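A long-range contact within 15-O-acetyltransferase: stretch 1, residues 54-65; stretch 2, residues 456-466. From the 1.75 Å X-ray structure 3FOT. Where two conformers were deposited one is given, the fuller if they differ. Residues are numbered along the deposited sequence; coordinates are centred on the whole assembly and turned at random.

Stretch 1 54-65: YIATSLRNIAPA
Stretch 2 456-466: GENVLSVESID

Antiparallel strands can absorb an extra residue without parting, and the pairing of residues 56-61 with 460-466 of 15-O-acetyltransferase, about 400 positions apart in sequence, is a clear example. The strand axes approach to 4.5 Å with N-to-C directions 145° apart, and the two stretches together bury 935 Å².

Stretch 2 enters through Gly456, whose positive phi (75°, psi 3°) suits glycine. Glu457 (chi1 m, chi2 t) then brings OE2 within 3.4 Å of Pro64 CG, and Asn458 CB packs 3.4 Å from Ile62 CD1, the isoleucine being p, t. At Val459 psi turns to -52°, and its carbonyl O accepts a hydrogen bond from Ile62 N at 2.9 Å. Ala63 N lies 3.1 Å from the same Val459 O, but at a poor angle; it bonds instead to Asn61 OD1 at 3.0 Å, within stretch 1. Val459 CG1 (chi1 t) touches Ala63 CB at 3.9 Å.

From Leu460 to Val462 the ladder is regular. Leu460 (m, t) faces Asn61 in a non-hydrogen-bonded pair, CA to CA 4.8 Å, and its CD1 meets Leu59 CD1 at 4.1 Å. Ser461 (chi1 t) pairs with Arg60 through two hydrogen bonds, Arg60 N to Ser461 O and Ser461 N to Arg60 O, both 2.9 Å. Val462 (t) opposes Leu59 (m, t), CG2 of the valine 3.6 Å from CD2 of the leucine; these apolar chains share the sheet face with Leu460, Asn61, Thr57 and Ile465.

Glu463 is the inserted residue of a beta bulge. With phi/psi of -86°/-43°, it lets the register slip by one between Leu59 and Ser58. Ser58 O consequently receives two amides: Glu463 N at 2.9 Å and, weakly, Ser464 N at 3.4 Å. The Glu463 side chain (m, t) forms a salt bridge to Arg60 (t, t, m), with OE2 2.8 Å from Arg60 NE and OE1 2.8 Å from Arg60 NH2. A water joins Glu463 OE1 to Ser58 OG.

Beyond the bulge, Ser464 (p) returns its O to Ser58 N at 3.0 Å. Ile465 (m, t) pairs with Thr57 (p), CA to CA 4.7 Å, and its CG2 reaches Ile55 CG2 at 4.0 Å. Asp466 (chi1 m) closes the pairing within these stretches with two 2.8 Å hydrogen bonds, Ala56 N to Asp466 O and Asp466 N to Ala56 O. A second water gathers Ala56 O, Ser464 OG and Asp466 OD2.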

# COMPACT_ATOMS: atom_id res chain seq x y z
N TYR A 54 5.88 -3.32 2.38
CA TYR A 54 7.18 -3.50 1.75
C TYR A 54 7.04 -3.18 0.27
O TYR A 54 6.04 -3.57 -0.36
CB TYR A 54 7.65 -4.94 1.85
CG TYR A 54 7.98 -5.44 3.23
CD1 TYR A 54 9.30 -5.54 3.64
CD2 TYR A 54 6.97 -5.86 4.11
CE1 TYR A 54 9.64 -6.05 4.88
CE2 TYR A 54 7.29 -6.38 5.37
CZ TYR A 54 8.63 -6.46 5.74
OH TYR A 54 9.04 -6.97 6.94
N ILE A 55 8.04 -2.50 -0.27
CA ILE A 55 8.11 -2.25 -1.72
C ILE A 55 9.43 -2.85 -2.22
O ILE A 55 10.50 -2.47 -1.75
CB ILE A 55 7.99 -0.74 -2.05
CG1 ILE A 55 6.64 -0.19 -1.54
CG2 ILE A 55 8.09 -0.48 -3.60
CD1 ILE A 55 6.62 1.37 -1.38
N ALA A 56 9.34 -3.80 -3.15
CA ALA A 56 10.53 -4.46 -3.68
C ALA A 56 10.78 -3.89 -5.05
O ALA A 56 9.90 -3.98 -5.95
CB ALA A 56 10.32 -6.00 -3.74
N THR A 57 11.93 -3.24 -5.22
CA THR A 57 12.27 -2.67 -6.52
C THR A 57 13.49 -3.43 -7.05
O THR A 57 14.42 -3.69 -6.31
CB THR A 57 12.50 -1.12 -6.49
OG1 THR A 57 13.62 -0.80 -5.65
CG2 THR A 57 11.25 -0.35 -6.00
N SER A 58 13.46 -3.84 -8.30
CA SER A 58 14.63 -4.45 -8.91
C SER A 58 15.17 -3.45 -9.90
O SER A 58 14.44 -3.00 -10.78
CB SER A 58 14.24 -5.73 -9.66
OG SER A 58 15.39 -6.46 -10.00
N LEU A 59 16.45 -3.12 -9.76
CA LEU A 59 17.07 -2.09 -10.58
C LEU A 59 18.18 -2.75 -11.39
O LEU A 59 18.72 -3.81 -11.01
CB LEU A 59 17.64 -0.97 -9.72
CG LEU A 59 16.81 -0.33 -8.60
CD1 LEU A 59 17.65 0.75 -7.92
CD2 LEU A 59 15.53 0.27 -9.10
N ARG A 60 18.52 -2.14 -12.51
CA ARG A 60 19.65 -2.62 -13.31
C ARG A 60 20.65 -1.47 -13.48
O ARG A 60 20.27 -0.35 -13.77
CB ARG A 60 19.17 -3.12 -14.66
CG ARG A 60 20.28 -3.73 -15.49
CD ARG A 60 19.78 -4.52 -16.71
NE ARG A 60 18.71 -5.48 -16.41
CZ ARG A 60 18.86 -6.72 -15.94
NH1 ARG A 60 20.07 -7.22 -15.71
NH2 ARG A 60 17.79 -7.48 -15.72
N ASN A 61 21.93 -1.78 -13.34
CA ASN A 61 22.98 -0.83 -13.58
C ASN A 61 23.10 -0.54 -15.08
O ASN A 61 23.58 -1.39 -15.85
CB ASN A 61 24.32 -1.33 -13.02
CG ASN A 61 25.46 -0.35 -13.31
OD1 ASN A 61 25.22 0.75 -13.81
ND2 ASN A 61 26.68 -0.74 -12.96
N ILE A 62 22.61 0.62 -15.50
CA ILE A 62 22.71 1.01 -16.91
C ILE A 62 23.59 2.24 -17.09
O ILE A 62 23.57 2.91 -18.13
CB ILE A 62 21.33 1.23 -17.58
CG1 ILE A 62 20.51 2.30 -16.83
CG2 ILE A 62 20.60 -0.10 -17.69
CD1 ILE A 62 19.41 2.93 -17.71
N ALA A 63 24.37 2.52 -16.06
CA ALA A 63 25.17 3.72 -16.02
C ALA A 63 26.29 3.74 -17.08
O ALA A 63 26.69 2.67 -17.58
CB ALA A 63 25.76 3.88 -14.63
N PRO A 64 26.80 4.95 -17.38
CA PRO A 64 28.00 5.05 -18.22
C PRO A 64 29.08 4.21 -17.56
O PRO A 64 29.12 4.10 -16.33
CB PRO A 64 28.38 6.53 -18.14
CG PRO A 64 27.16 7.27 -17.68
CD PRO A 64 26.32 6.26 -16.90
N ALA A 65 29.96 3.61 -18.36
CA ALA A 65 31.01 2.73 -17.82
C ALA A 65 31.88 3.43 -16.76
O ALA A 65 32.35 2.79 -15.80
CB ALA A 65 31.88 2.21 -18.95
N GLY A 456 21.94 14.41 -16.52
CA GLY A 456 20.81 13.76 -17.16
C GLY A 456 21.03 12.30 -17.56
O GLY A 456 20.15 11.67 -18.13
N GLU A 457 22.20 11.75 -17.24
CA GLU A 457 22.54 10.38 -17.61
C GLU A 457 21.80 9.36 -16.76
O GLU A 457 21.74 9.50 -15.53
CB GLU A 457 24.05 10.14 -17.48
CG GLU A 457 24.90 10.90 -18.48
CD GLU A 457 26.38 10.82 -18.16
OE1 GLU A 457 26.77 11.15 -17.02
OE2 GLU A 457 27.15 10.41 -19.05
N ASN A 458 21.24 8.34 -17.41
CA ASN A 458 20.60 7.25 -16.67
C ASN A 458 21.69 6.48 -15.96
O ASN A 458 22.77 6.25 -16.53
CB ASN A 458 19.86 6.32 -17.63
CG ASN A 458 18.59 6.90 -18.15
OD1 ASN A 458 17.97 7.76 -17.53
ND2 ASN A 458 18.17 6.42 -19.32
N VAL A 459 21.39 6.08 -14.73
CA VAL A 459 22.32 5.35 -13.92
C VAL A 459 21.73 3.99 -13.53
O VAL A 459 22.36 2.95 -13.74
CB VAL A 459 22.71 6.16 -12.67
CG1 VAL A 459 23.54 5.33 -11.74
CG2 VAL A 459 23.51 7.46 -13.10
N LEU A 460 20.51 3.99 -12.99
CA LEU A 460 19.84 2.73 -12.63
C LEU A 460 18.47 2.69 -13.26
O LEU A 460 17.71 3.64 -13.16
CB LEU A 460 19.75 2.56 -11.10
CG LEU A 460 21.12 2.30 -10.44
CD1 LEU A 460 21.06 2.72 -8.95
CD2 LEU A 460 21.50 0.86 -10.54
N SER A 461 18.16 1.59 -13.94
CA SER A 461 16.84 1.42 -14.54
C SER A 461 15.94 0.75 -13.52
O SER A 461 16.36 -0.25 -12.90
CB SER A 461 16.93 0.50 -15.76
OG SER A 461 15.64 0.44 -16.37
N VAL A 462 14.75 1.30 -13.30
CA VAL A 462 13.82 0.67 -12.36
C VAL A 462 13.00 -0.33 -13.15
O VAL A 462 12.07 0.06 -13.88
CB VAL A 462 12.91 1.69 -11.62
CG1 VAL A 462 12.04 0.99 -10.57
CG2 VAL A 462 13.74 2.81 -10.94
N GLU A 463 13.35 -1.61 -13.02
CA GLU A 463 12.79 -2.66 -13.91
C GLU A 463 11.46 -3.20 -13.44
O GLU A 463 10.54 -3.39 -14.24
CB GLU A 463 13.77 -3.82 -14.09
CG GLU A 463 15.06 -3.35 -14.72
CD GLU A 463 15.75 -4.42 -15.51
OE1 GLU A 463 15.78 -5.59 -15.06
OE2 GLU A 463 16.28 -4.08 -16.59
N SER A 464 11.37 -3.44 -12.13
CA SER A 464 10.15 -4.06 -11.59
C SER A 464 9.86 -3.50 -10.21
O SER A 464 10.77 -3.12 -9.46
CB SER A 464 10.29 -5.59 -11.54
OG SER A 464 11.25 -5.96 -10.59
N ILE A 465 8.57 -3.43 -9.91
CA ILE A 465 8.10 -2.93 -8.63
C ILE A 465 7.06 -3.91 -8.12
O ILE A 465 6.09 -4.22 -8.82
CB ILE A 465 7.49 -1.50 -8.73
CG1 ILE A 465 8.50 -0.50 -9.33
CG2 ILE A 465 6.95 -1.03 -7.36
CD1 ILE A 465 7.93 0.91 -9.57
N ASP A 466 7.29 -4.43 -6.92
CA ASP A 466 6.27 -5.26 -6.26
C ASP A 466 5.92 -4.68 -4.91
O ASP A 466 6.78 -4.43 -4.09
CB ASP A 466 6.77 -6.70 -6.13
CG ASP A 466 6.92 -7.36 -7.47
OD1 ASP A 466 5.87 -7.56 -8.13
OD2 ASP A 466 8.08 -7.65 -7.86
O HOH W 1 10.49 -6.07 -7.81
O HOH W 2 15.31 -7.27 -12.95